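Local coordinates for secreted effector protein SopD (Salmonella typhimurium, PDB 5CPC) that alters host cell physiology as a type III secreted effector, acting with SopB in membrane fission and macropinosome formation during invasion and contributing to replication in macrophages, at residues H198-Q204 with H299-I305; E224-C230 with K307-N313; E240-S244 with L292-Y296. Residues are numbered along the deposited sequence.

Contact 1 (H198-Q204 with H299-I305)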
loop_
_atom_site.group_PDB
_atom_site.type_symbol
_atom_site.label_atom_id
_atom_site.label_comp_id
_atom_site.label_asym_id
_atom_site.label_seq_id
_atom_site.Cartn_x
_atom_site.Cartn_y
_atom_site.Cartn_z
ATOM N N HIS A 198 12.334 6.415 12.418
ATOM C CA HIS A 198 13.210 5.674 13.337
ATOM C C HIS A 198 14.593 5.374 12.753
ATOM O O HIS A 198 14.707 4.868 11.647
ATOM C CB HIS A 198 12.507 4.405 13.761
ATOM C CG HIS A 198 13.353 3.451 14.543
ATOM N ND1 HIS A 198 14.061 2.433 13.944
ATOM C CD2 HIS A 198 13.547 3.314 15.877
ATOM C CE1 HIS A 198 14.683 1.729 14.878
ATOM N NE2 HIS A 198 14.377 2.232 16.058
ATOM N N PRO A 199 15.649 5.748 13.481
ATOM C CA PRO A 199 16.980 5.466 12.960
ATOM C C PRO A 199 17.372 3.994 13.179
ATOM O O PRO A 199 17.111 3.424 14.264
ATOM C CB PRO A 199 17.894 6.382 13.795
ATOM C CG PRO A 199 17.136 6.693 15.030
ATOM C CD PRO A 199 15.678 6.691 14.615
ATOM N N LEU A 200 18.007 3.415 12.164
ATOM C CA LEU A 200 18.351 1.987 12.175
ATOM C C LEU A 200 19.187 1.592 13.383
ATOM O O LEU A 200 20.008 2.361 13.862
ATOM C CB LEU A 200 19.066 1.563 10.897
ATOM C CG LEU A 200 20.365 2.290 10.545
ATOM C CD1 LEU A 200 21.531 1.628 11.204
ATOM C CD2 LEU A 200 20.577 2.251 9.065
ATOM N N VAL A 201 18.934 0.398 13.893
ATOM C CA VAL A 201 19.776 -0.182 14.899
ATOM C C VAL A 201 20.755 -1.132 14.222
ATOM O O VAL A 201 20.354 -1.925 13.363
ATOM C CB VAL A 201 18.965 -0.944 15.945
ATOM C CG1 VAL A 201 19.935 -1.599 16.979
ATOM C CG2 VAL A 201 17.961 0.034 16.618
ATOM N N GLU A 202 22.025 -1.042 14.632
ATOM C CA GLU A 202 23.127 -1.901 14.117
ATOM C C GLU A 202 22.966 -3.423 14.434
ATOM O O GLU A 202 22.806 -3.846 15.598
ATOM C CB GLU A 202 24.510 -1.328 14.554
ATOM C CG GLU A 202 25.693 -1.606 13.636
ATOM C CD GLU A 202 25.612 -0.960 12.213
ATOM O OE1 GLU A 202 26.122 -1.605 11.275
ATOM O OE2 GLU A 202 25.107 0.170 11.995
ATOM N N TRP A 203 22.925 -4.208 13.349
ATOM C CA TRP A 203 22.803 -5.667 13.362
ATOM C C TRP A 203 23.812 -6.363 14.273
ATOM O O TRP A 203 25.004 -6.184 14.079
ATOM C CB TRP A 203 23.122 -6.135 11.947
ATOM C CG TRP A 203 23.196 -7.700 11.765
ATOM C CD1 TRP A 203 24.197 -8.394 11.139
ATOM C CD2 TRP A 203 22.229 -8.682 12.191
ATOM N NE1 TRP A 203 23.904 -9.738 11.131
ATOM C CE2 TRP A 203 22.699 -9.941 11.757
ATOM C CE3 TRP A 203 21.004 -8.614 12.879
ATOM C CZ2 TRP A 203 22.005 -11.133 12.013
ATOM C CZ3 TRP A 203 20.313 -9.784 13.139
ATOM C CH2 TRP A 203 20.811 -11.039 12.693
ATOM N N GLN A 204 23.363 -7.174 15.231
ATOM C CA GLN A 204 24.314 -8.006 16.002
ATOM C C GLN A 204 23.788 -9.406 15.947
ATOM O O GLN A 204 22.704 -9.706 16.467
ATOM C CB GLN A 204 24.424 -7.580 17.453
ATOM C CG GLN A 204 25.087 -6.205 17.565
ATOM C CD GLN A 204 25.612 -5.915 18.925
ATOM O OE1 GLN A 204 25.473 -6.717 19.844
ATOM N NE2 GLN A 204 26.246 -4.751 19.073
ATOM N N HIS A 299 17.723 -5.647 19.488
ATOM C CA HIS A 299 17.902 -4.499 18.669
ATOM C C HIS A 299 17.001 -3.308 19.093
ATOM O O HIS A 299 16.305 -2.668 18.241
ATOM C CB HIS A 299 17.666 -4.889 17.204
ATOM C CG HIS A 299 18.736 -5.763 16.658
ATOM N ND1 HIS A 299 18.754 -7.123 16.859
ATOM C CD2 HIS A 299 19.835 -5.471 15.930
ATOM C CE1 HIS A 299 19.838 -7.630 16.301
ATOM N NE2 HIS A 299 20.497 -6.653 15.711
ATOM N N GLU A 300 17.044 -3.010 20.402
ATOM C CA GLU A 300 16.498 -1.787 20.962
ATOM C C GLU A 300 15.029 -1.737 20.656
ATOM O O GLU A 300 14.527 -0.711 20.302
ATOM C CB GLU A 300 17.301 -0.558 20.478
ATOM C CG GLU A 300 18.790 -0.694 20.971
ATOM C CD GLU A 300 19.698 0.526 20.737
ATOM O OE1 GLU A 300 19.318 1.519 20.109
ATOM O OE2 GLU A 300 20.841 0.497 21.185
ATOM N N ARG A 301 14.362 -2.884 20.787
ATOM C CA ARG A 301 12.914 -3.011 20.562
ATOM C C ARG A 301 12.494 -2.479 19.194
ATOM O O ARG A 301 11.543 -1.673 19.066
ATOM C CB ARG A 301 12.130 -2.299 21.672
ATOM C CG ARG A 301 12.448 -2.756 23.051
ATOM C CD ARG A 301 11.420 -2.296 24.153
ATOM N NE ARG A 301 11.668 -3.153 25.302
ATOM C CZ ARG A 301 10.922 -4.203 25.656
ATOM N NH1 ARG A 301 9.807 -4.500 25.008
ATOM N NH2 ARG A 301 11.284 -4.948 26.701
ATOM N N SER A 302 13.230 -2.903 18.175
ATOM C CA SER A 302 12.907 -2.622 16.779
ATOM C C SER A 302 13.394 -3.817 15.886
ATOM O O SER A 302 14.347 -4.535 16.273
ATOM C CB SER A 302 13.670 -1.404 16.384
ATOM O OG SER A 302 13.393 -1.124 15.030
ATOM N N LEU A 303 12.799 -4.003 14.710
ATOM C CA LEU A 303 13.442 -4.854 13.702
ATOM C C LEU A 303 13.965 -4.023 12.562
ATOM O O LEU A 303 14.373 -4.537 11.534
ATOM C CB LEU A 303 12.574 -6.029 13.230
ATOM C CG LEU A 303 12.054 -6.965 14.322
ATOM C CD1 LEU A 303 11.029 -7.940 13.759
ATOM C CD2 LEU A 303 13.205 -7.717 14.921
ATOM N N HIS A 304 14.073 -2.720 12.790
ATOM C CA HIS A 304 14.645 -1.799 11.813
ATOM C C HIS A 304 16.131 -1.848 11.994
ATOM O O HIS A 304 16.764 -0.939 12.550
ATOM C CB HIS A 304 14.066 -0.378 11.970
ATOM C CG HIS A 304 14.669 0.649 11.062
ATOM N ND1 HIS A 304 15.201 0.346 9.822
ATOM C CD2 HIS A 304 14.791 1.989 11.200
ATOM C CE1 HIS A 304 15.671 1.442 9.259
ATOM N NE2 HIS A 304 15.419 2.457 10.069
ATOM N N ILE A 305 16.680 -2.925 11.429
ATOM C CA ILE A 305 18.064 -3.358 11.632
ATOM C C ILE A 305 18.828 -3.022 10.376
ATOM O O ILE A 305 18.364 -3.311 9.277
ATOM C CB ILE A 305 18.018 -4.867 11.935
ATOM C CG1 ILE A 305 17.257 -5.042 13.248
ATOM C CG2 ILE A 305 19.373 -5.513 11.945
ATOM C CD1 ILE A 305 17.208 -6.497 13.839
HETATM O O HOH W 1 14.746 1.385 18.415
#
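Coming off the end of helix 285-298, the chain meets residues 198-204 first through His299. Its ring does two jobs: ND1 accounts for a hydrogen bond with the carbonyl of Leu295 in the last turns of the helix, and NE2 accepts one from the backbone N of Gln204 (3.0 Å). With both nitrogens engaged this way, NE2 must be the unprotonated one. The same ring lies nearly parallel to the six-membered ring of Trp203, but slid so far aside that the two barely overlap. Glu300 lays its CB against Val201 CG2 (4.0 Å), and its carbonyl O accepts a hydrogen bond from a water (2.8 Å) that also sits 2.5 Å from His198 NE2. Arg301 turns away to a salt bridge with Glu236. At Ser302 an ST turn begins, OG accepting from His304 N (2.8 Å), and the next bend is an inverse gamma turn centred on His304. That bend presents His304 O to Val201 N (2.9 Å), while Leu200 CA sits over the face of the His304 ring, 3.8 Å from its centroid. Ile305 then pairs with Val201 as a parallel bridge, CA to CA 4.9 Å; its CG2 packs on Trp203 CE3 (3.6 Å), and Gly306 continues the ladder with backbone bonds to Val201 and Trp203. A two-stranded parallel sheet this short has few backbone bonds to offer; His299 NE2, as an acceptor, extends the hydrogen bonding to Gln204 N, and the His304 ring packs on Leu200 CA, so side-chain-to-backbone contacts supplement the pairing.

Contact 2 (E224-C230 with K307-N313)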
loop_
_atom_site.group_PDB
_atom_site.type_symbol
_atom_site.label_atom_id
_atom_site.label_comp_id
_atom_site.label_asym_id
_atom_site.label_seq_id
_atom_site.Cartn_x
_atom_site.Cartn_y
_atom_site.Cartn_z
ATOM N N GLU A 224 19.012 -12.322 4.618
ATOM C CA GLU A 224 19.796 -11.094 4.533
ATOM C C GLU A 224 19.391 -10.178 5.710
ATOM O O GLU A 224 18.251 -9.693 5.748
ATOM C CB GLU A 224 19.607 -10.375 3.164
ATOM C CG GLU A 224 20.077 -8.866 3.119
ATOM C CD GLU A 224 21.550 -8.668 3.546
ATOM O OE1 GLU A 224 21.866 -7.818 4.432
ATOM O OE2 GLU A 224 22.416 -9.359 2.985
ATOM N N PRO A 225 20.327 -9.928 6.665
ATOM C CA PRO A 225 19.870 -9.140 7.861
ATOM C C PRO A 225 19.335 -7.717 7.548
ATOM O O PRO A 225 18.453 -7.228 8.251
ATOM C CB PRO A 225 21.080 -9.083 8.771
ATOM C CG PRO A 225 22.241 -9.909 8.026
ATOM C CD PRO A 225 21.789 -10.172 6.621
ATOM N N THR A 226 19.833 -7.078 6.498
ATOM C CA THR A 226 19.330 -5.771 6.200
ATOM C C THR A 226 17.960 -5.767 5.538
ATOM O O THR A 226 17.395 -4.684 5.369
ATOM C CB THR A 226 20.329 -4.907 5.370
ATOM O OG1 THR A 226 20.554 -5.532 4.114
ATOM C CG2 THR A 226 21.701 -4.729 6.108
ATOM N N THR A 227 17.413 -6.920 5.134
ATOM C CA THR A 227 16.120 -6.885 4.427
ATOM C C THR A 227 15.130 -7.848 4.993
ATOM O O THR A 227 13.956 -7.783 4.613
ATOM C CB THR A 227 16.206 -7.278 2.915
ATOM O OG1 THR A 227 16.803 -8.577 2.813
ATOM C CG2 THR A 227 17.027 -6.312 2.095
ATOM N N GLN A 228 15.575 -8.751 5.868
ATOM C CA GLN A 228 14.709 -9.860 6.336
ATOM C C GLN A 228 13.428 -9.385 7.000
ATOM O O GLN A 228 12.456 -10.123 7.070
ATOM C CB GLN A 228 15.454 -10.700 7.417
ATOM C CG GLN A 228 15.010 -12.147 7.513
ATOM C CD GLN A 228 15.374 -12.892 6.219
ATOM O OE1 GLN A 228 16.310 -12.505 5.535
ATOM N NE2 GLN A 228 14.637 -13.960 5.896
ATOM N N PHE A 229 13.438 -8.182 7.569
ATOM C CA PHE A 229 12.347 -7.752 8.428
ATOM C C PHE A 229 11.414 -6.678 7.829
ATOM O O PHE A 229 10.504 -6.207 8.535
ATOM C CB PHE A 229 12.966 -7.309 9.754
ATOM C CG PHE A 229 13.917 -8.344 10.303
ATOM C CD1 PHE A 229 13.438 -9.620 10.646
ATOM C CD2 PHE A 229 15.267 -8.126 10.286
ATOM C CE1 PHE A 229 14.287 -10.603 11.027
ATOM C CE2 PHE A 229 16.135 -9.080 10.711
ATOM C CZ PHE A 229 15.659 -10.344 11.101
ATOM N N CYS A 230 11.630 -6.303 6.557
ATOM C CA CYS A 230 10.823 -5.228 5.891
ATOM C C CYS A 230 9.332 -5.485 5.885
ATOM O O CYS A 230 8.565 -4.559 5.858
ATOM C CB CYS A 230 11.328 -4.878 4.482
ATOM S SG CYS A 230 11.172 -6.291 3.281
ATOM N N LYS A 307 23.092 -2.553 8.637
ATOM C CA LYS A 307 24.493 -2.838 8.777
ATOM C C LYS A 307 25.204 -1.720 8.042
ATOM O O LYS A 307 24.738 -1.262 6.997
ATOM C CB LYS A 307 24.859 -4.221 8.199
ATOM C CG LYS A 307 26.196 -4.829 8.704
ATOM C CD LYS A 307 26.602 -6.139 7.952
ATOM C CE LYS A 307 26.623 -5.962 6.395
ATOM N NZ LYS A 307 25.364 -6.575 5.707
ATOM N N ASP A 308 26.311 -1.274 8.635
ATOM C CA ASP A 308 27.175 -0.201 8.113
ATOM C C ASP A 308 26.379 1.008 7.614
ATOM O O ASP A 308 26.717 1.576 6.597
ATOM C CB ASP A 308 28.138 -0.747 7.027
ATOM C CG ASP A 308 29.088 -1.844 7.558
ATOM O OD1 ASP A 308 29.834 -1.577 8.547
ATOM O OD2 ASP A 308 29.103 -2.973 6.988
ATOM N N GLY A 309 25.300 1.355 8.331
ATOM C CA GLY A 309 24.351 2.416 7.916
ATOM C C GLY A 309 23.348 2.201 6.763
ATOM O O GLY A 309 22.714 3.191 6.290
ATOM N N CYS A 310 23.137 0.955 6.314
ATOM C CA CYS A 310 22.293 0.723 5.082
ATOM C C CYS A 310 20.972 -0.070 5.067
ATOM O O CYS A 310 20.713 -0.854 4.104
ATOM C CB CYS A 310 23.170 0.186 3.949
ATOM S SG CYS A 310 24.412 1.381 3.460
ATOM N N SER A 311 20.072 0.176 6.009
ATOM C CA SER A 311 18.844 -0.635 6.087
ATOM C C SER A 311 17.793 -0.510 4.975
ATOM O O SER A 311 17.508 0.578 4.495
ATOM C CB SER A 311 18.160 -0.384 7.424
ATOM O OG SER A 311 17.092 -1.284 7.624
ATOM N N ARG A 312 17.205 -1.652 4.620
ATOM C CA ARG A 312 15.923 -1.725 3.938
ATOM C C ARG A 312 14.946 -2.520 4.772
ATOM O O ARG A 312 14.133 -3.265 4.220
ATOM C CB ARG A 312 16.067 -2.413 2.596
ATOM C CG ARG A 312 16.981 -1.679 1.654
ATOM C CD ARG A 312 17.604 -2.626 0.658
ATOM N NE ARG A 312 18.730 -3.282 1.278
ATOM C CZ ARG A 312 19.496 -4.196 0.681
ATOM N NH1 ARG A 312 19.234 -4.591 -0.562
ATOM N NH2 ARG A 312 20.507 -4.742 1.341
ATOM N N ASN A 313 15.073 -2.411 6.103
ATOM C CA ASN A 313 14.082 -3.004 6.990
ATOM C C ASN A 313 12.975 -1.995 7.407
ATOM O O ASN A 313 12.230 -2.232 8.358
ATOM C CB ASN A 313 14.746 -3.664 8.197
ATOM C CG ASN A 313 15.360 -5.045 7.857
ATOM O OD1 ASN A 313 14.724 -5.885 7.227
ATOM N ND2 ASN A 313 16.612 -5.262 8.276
#
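Hydrogen bonds do most of the work where residues 224-230 meet 307-313, and Asn313 is at the centre of them. Its carboxamide bridges two points of the opposite loop: ND2 donates to Pro225 O (2.7 Å) and OD1 accepts from Phe229 N (2.7 Å), so one side chain takes the place of a peptide pairing with an irregular backbone. Thr226 is gripped twice by Arg312, whose N donates to Thr226 O (3.1 Å) and whose NH2 donates to Thr226 OG1 (2.9 Å). An ST turn, with Asn313 N bonded to Ser311 OG (2.8 Å), shapes the backbone leading into Asn313.

The charges add less. Glu224 OE1 and Lys307 NZ form a long salt bridge at 3.9 Å; OE1 is also held by Thr226 N at 3.0 Å. Among the packing contacts, Thr227 CG2 lies over one face of the Arg312 guanidinium, 3.5 Å from CZ, and Thr226 CG2 touches Lys307 CB (3.8 Å).

The loop 224-230 leads into strand 232-237. The loop 307-313 follows strand 305-306, whose first residue, Ile305, also bonds to Asn313 ND2. Phe229 reaches beyond the pair to pack on Leu292 and Leu295 of helix 285-298.

Contact 3 (E240-S244 with L292-Y296)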
loop_
_atom_site.group_PDB
_atom_site.type_symbol
_atom_site.label_atom_id
_atom_site.label_comp_id
_atom_site.label_asym_id
_atom_site.label_seq_id
_atom_site.Cartn_x
_atom_site.Cartn_y
_atom_site.Cartn_z
ATOM N N GLU A 240 3.305 -7.950 26.378
ATOM C CA GLU A 240 3.722 -8.928 25.421
ATOM C C GLU A 240 4.014 -8.161 24.124
ATOM O O GLU A 240 3.340 -7.166 23.849
ATOM C CB GLU A 240 2.555 -9.852 25.155
ATOM C CG GLU A 240 2.609 -11.176 25.840
ATOM C CD GLU A 240 1.267 -11.936 25.736
ATOM O OE1 GLU A 240 0.917 -12.463 24.658
ATOM O OE2 GLU A 240 0.546 -11.950 26.743
ATOM N N VAL A 241 4.970 -8.630 23.313
ATOM C CA VAL A 241 5.173 -8.074 21.969
ATOM C C VAL A 241 4.553 -9.030 20.960
ATOM O O VAL A 241 4.847 -10.223 20.962
ATOM C CB VAL A 241 6.651 -7.955 21.616
ATOM C CG1 VAL A 241 6.811 -7.155 20.316
ATOM C CG2 VAL A 241 7.418 -7.332 22.791
ATOM N N ALA A 242 3.708 -8.497 20.097
ATOM C CA ALA A 242 2.985 -9.292 19.153
ATOM C C ALA A 242 3.525 -8.940 17.760
ATOM O O ALA A 242 3.525 -7.769 17.379
ATOM C CB ALA A 242 1.460 -8.926 19.258
ATOM N N PHE A 243 3.987 -9.937 17.017
ATOM C CA PHE A 243 4.433 -9.764 15.629
ATOM C C PHE A 243 3.362 -10.107 14.661
ATOM O O PHE A 243 2.408 -10.813 15.033
ATOM C CB PHE A 243 5.644 -10.650 15.376
ATOM C CG PHE A 243 6.795 -10.287 16.243
ATOM C CD1 PHE A 243 7.635 -9.255 15.883
ATOM C CD2 PHE A 243 7.019 -10.950 17.451
ATOM C CE1 PHE A 243 8.659 -8.822 16.724
ATOM C CE2 PHE A 243 8.124 -10.570 18.281
ATOM C CZ PHE A 243 8.911 -9.500 17.924
ATOM N N SER A 244 3.543 -9.571 13.439
ATOM C CA SER A 244 2.637 -9.671 12.283
ATOM C C SER A 244 3.406 -9.567 11.038
ATOM O O SER A 244 4.457 -8.971 11.020
ATOM C CB SER A 244 1.759 -8.401 12.198
ATOM O OG SER A 244 0.824 -8.628 13.177
ATOM N N LEU A 292 11.955 -13.733 16.270
ATOM C CA LEU A 292 11.686 -12.300 16.151
ATOM C C LEU A 292 11.787 -11.637 17.492
ATOM O O LEU A 292 12.417 -10.580 17.635
ATOM C CB LEU A 292 10.251 -12.086 15.530
ATOM C CG LEU A 292 10.146 -12.589 14.081
ATOM C CD1 LEU A 292 8.753 -12.386 13.519
ATOM C CD2 LEU A 292 11.194 -11.972 13.120
ATOM N N GLU A 293 11.187 -12.260 18.497
ATOM C CA GLU A 293 11.205 -11.619 19.836
ATOM C C GLU A 293 12.629 -11.433 20.301
ATOM O O GLU A 293 12.973 -10.371 20.889
ATOM C CB GLU A 293 10.434 -12.431 20.895
ATOM C CG GLU A 293 10.460 -11.725 22.259
ATOM C CD GLU A 293 10.066 -12.608 23.404
ATOM O OE1 GLU A 293 9.399 -12.094 24.304
ATOM O OE2 GLU A 293 10.431 -13.808 23.459
ATOM N N LYS A 294 13.478 -12.442 19.998
ATOM C CA LYS A 294 14.886 -12.409 20.423
ATOM C C LYS A 294 15.566 -11.277 19.702
ATOM O O LYS A 294 16.282 -10.504 20.316
ATOM C CB LYS A 294 15.578 -13.764 20.145
ATOM C CG LYS A 294 17.152 -13.792 20.159
ATOM C CD LYS A 294 17.787 -15.262 19.768
ATOM C CE LYS A 294 17.331 -16.424 20.674
ATOM N NZ LYS A 294 16.159 -17.298 20.137
ATOM N N LEU A 295 15.352 -11.169 18.399
ATOM C CA LEU A 295 15.939 -10.096 17.599
ATOM C C LEU A 295 15.440 -8.697 18.051
ATOM O O LEU A 295 16.210 -7.725 18.183
ATOM C CB LEU A 295 15.583 -10.335 16.140
ATOM C CG LEU A 295 16.215 -11.564 15.477
ATOM C CD1 LEU A 295 15.684 -11.764 14.043
ATOM C CD2 LEU A 295 17.715 -11.297 15.477
ATOM N N TYR A 296 14.146 -8.602 18.345
ATOM C CA TYR A 296 13.541 -7.301 18.688
ATOM C C TYR A 296 14.144 -6.839 19.996
ATOM O O TYR A 296 14.558 -5.690 20.098
ATOM C CB TYR A 296 12.050 -7.509 18.797
ATOM C CG TYR A 296 11.184 -6.394 19.384
ATOM C CD1 TYR A 296 10.652 -5.432 18.562
ATOM C CD2 TYR A 296 10.787 -6.416 20.726
ATOM C CE1 TYR A 296 9.787 -4.429 19.064
ATOM C CE2 TYR A 296 9.898 -5.414 21.243
ATOM C CZ TYR A 296 9.431 -4.425 20.391
ATOM O OH TYR A 296 8.593 -3.448 20.839
#
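This is a beta hairpin packed on an alpha helix: strand 240-245, paired antiparallel with 232-237, lies across helix 285-298, the local axes 9.8 Å apart and their directions 115° from each other. Phe243 has the most surface covered. Its ring wedges against the helix, with Leu292 CB over its face, 3.6 Å from the centroid, and Glu293 N 3.5 Å from Phe243 CE2. Tyr296 comes next; it receives the edge of Phe243 on its own face in a T-shaped stack, planes at 90° and centroids 5.8 Å apart. Its hydroxyl goes to Glu236 on the partner strand, and its ring also meets Tyr234 there edge-to-face, so the tyrosine ties the helix to both strands of the hairpin. Val241, two residues before Phe243 and likewise directed at the helix, is third. Its CG1 sits over the Tyr296 ring, 3.9 Å from the centroid, while Val241 CG2 comes within 3.5 Å of Tyr296 CE2.

How the contacts relate
All three contacts lie on the same side of the chain's centre and bring the C-terminal residues back against earlier parts of the fold. Contacts 1 and 2 cross along the sequence and sit closest, centres about 9 Å apart: Glu202 OE1 approaches Asp308 N at 2.7 Å and Ile305 O approaches Asn313 ND2 at 2.8 Å. Contact 3 is nested within the loops closed by both. Its centre is about 13 Å from that of contact 1, with Leu303 CD2 3.7 Å from Leu295 CB, and about 17 Å from that of contact 2, where Phe229 CZ still reaches Leu295 CD1 at 3.3 Å. Leu295 is thus shared ground, touched by residues of both other contacts.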